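Local atomic coordinates of nuclear fusion protein BIK1 (Saccharomyces cerevisiae, PDB entry 6FC6), a protein that binds microtubules and kinesin and is required for nuclear fusion, chromosome disjunction and nuclear segregation during mitosis. Residues 13-16 and 20-23. Numbering follows the deposited sequence.
Sequences FIQI and GRGQ
The ring of F13 is sandwiched between two side chains of the neighbouring strand, R21 over one face and Q23 over the other. R21 lays its guanidinium flat on the ring, planes 8° apart, a cation-pi stack with CZ 4.2 Å from the centroid of the F13 ring; NH1 sits toward the rim, 3.8 Å from F13 CD2. On the opposite face Q23 runs its aliphatic part beneath the ring: CB comes within 3.6 Å of F13 CE2, and CG makes a CH-pi contact 4.0 Å from the F13 centroid. The Q23 amide is nearly parallel to the ring, and its NE2 is hydrogen-bonded to the backbone O of G11, which probably limits the amide's rotation. With CG anti to the backbone N (chi1 -171°) and the chain extended as far as NE, R21 carries its guanidinium out to the ring. With an alanine at F13, the R21 guanidinium would probably lose its stacking surface and swing more freely, and the Q23 methylenes their cover.

Behind these side chains lies an antiparallel hairpin. F13 faces Q23 and Q15 faces R21 as non-hydrogen-bonded pairs, so R21 reaches F13 diagonally. I14 and G22 exchange two nearly straight bonds, I14 N to G22 O and G22 N to I14 O, each 2.9 Å; I16 and G20 form the next hydrogen-bonded pair, its I16 N to G20 O bond more bent. On the other face of the sheet I14 and I16 are buried, I14 touching A82 and I16 touching L42.

This edge hairpin of the SH3-like CAP-Gly domain thus has two unlike faces: buried isoleucines on one, and on the other, partly open and with L43 also against F13, an aromatic ring whose pi electrons are likely to stabilise the arginine's positive charge.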
loop_
_atom_site.group_PDB
_atom_site.type_symbol
_atom_site.label_atom_id
_atom_site.label_comp_id
_atom_site.label_asym_id
_atom_site.label_seq_id
_atom_site.Cartn_x
_atom_site.Cartn_y
_atom_site.Cartn_z
ATOM N N PHE A 13 -4.663 -3.972 8.822
ATOM C CA PHE A 13 -5.483 -4.365 7.709
ATOM C C PHE A 13 -6.540 -3.356 7.420
ATOM O O PHE A 13 -7.124 -2.821 8.320
ATOM C CB PHE A 13 -6.101 -5.742 7.979
ATOM C CG PHE A 13 -5.071 -6.848 8.016
ATOM C CD1 PHE A 13 -4.354 -7.100 9.147
ATOM C CD2 PHE A 13 -4.799 -7.598 6.863
ATOM C CE1 PHE A 13 -3.401 -8.095 9.155
ATOM C CE2 PHE A 13 -3.874 -8.608 6.884
ATOM C CZ PHE A 13 -3.133 -8.820 8.012
ATOM N N ILE A 14 -6.782 -3.092 6.150
ATOM C CA ILE A 14 -7.828 -2.187 5.710
ATOM C C ILE A 14 -8.683 -2.888 4.664
ATOM O O ILE A 14 -8.226 -3.812 4.005
ATOM C CB ILE A 14 -7.304 -0.879 5.127
ATOM C CG1 ILE A 14 -6.281 -1.092 3.991
ATOM C CG2 ILE A 14 -6.700 -0.005 6.207
ATOM C CD1 ILE A 14 -5.911 0.203 3.301
ATOM N N GLN A 15 -9.904 -2.415 4.490
ATOM C CA GLN A 15 -10.867 -3.074 3.617
ATOM C C GLN A 15 -11.007 -2.132 2.483
ATOM O O GLN A 15 -11.665 -1.133 2.591
ATOM C CB GLN A 15 -12.213 -3.330 4.313
ATOM C CG GLN A 15 -13.095 -4.318 3.558
ATOM C CD GLN A 15 -12.641 -5.767 3.767
ATOM O OE1 GLN A 15 -12.328 -6.183 4.896
ATOM N NE2 GLN A 15 -12.607 -6.534 2.691
ATOM N N ILE A 16 -10.314 -2.407 1.399
ATOM C CA ILE A 16 -10.250 -1.479 0.303
ATOM C C ILE A 16 -11.456 -1.773 -0.589
ATOM O O ILE A 16 -11.594 -2.891 -1.048
ATOM C CB ILE A 16 -8.979 -1.639 -0.505
ATOM C CG1 ILE A 16 -7.766 -1.427 0.415
ATOM C CG2 ILE A 16 -8.931 -0.642 -1.645
ATOM C CD1 ILE A 16 -6.567 -2.234 -0.011
ATOM N N GLY A 20 -10.618 -5.613 -1.749
ATOM C CA GLY A 20 -10.645 -6.599 -0.698
ATOM C C GLY A 20 -9.809 -6.139 0.500
ATOM O O GLY A 20 -9.403 -4.992 0.594
ATOM N N ARG A 21 -9.603 -7.051 1.426
ATOM C CA ARG A 21 -8.783 -6.831 2.596
ATOM C C ARG A 21 -7.304 -6.742 2.164
ATOM O O ARG A 21 -6.836 -7.566 1.404
ATOM C CB ARG A 21 -8.997 -7.957 3.546
ATOM C CG ARG A 21 -8.383 -7.805 4.918
ATOM C CD ARG A 21 -8.841 -9.004 5.759
ATOM N NE ARG A 21 -8.724 -8.798 7.198
ATOM C CZ ARG A 21 -7.946 -9.499 8.027
ATOM N NH1 ARG A 21 -7.168 -10.491 7.588
ATOM N NH2 ARG A 21 -7.943 -9.193 9.334
ATOM N N GLY A 22 -6.594 -5.716 2.628
ATOM C CA GLY A 22 -5.162 -5.624 2.385
ATOM C C GLY A 22 -4.379 -5.214 3.625
ATOM O O GLY A 22 -4.891 -4.458 4.445
ATOM N N GLN A 23 -3.162 -5.727 3.761
ATOM C CA GLN A 23 -2.300 -5.325 4.850
ATOM C C GLN A 23 -1.435 -4.116 4.402
ATOM O O GLN A 23 -0.758 -4.168 3.388
ATOM C CB GLN A 23 -1.415 -6.470 5.298
ATOM C CG GLN A 23 -0.722 -6.170 6.618
ATOM C CD GLN A 23 0.200 -7.261 7.076
ATOM O OE1 GLN A 23 0.672 -8.013 6.290
ATOM N NE2 GLN A 23 0.429 -7.343 8.370
#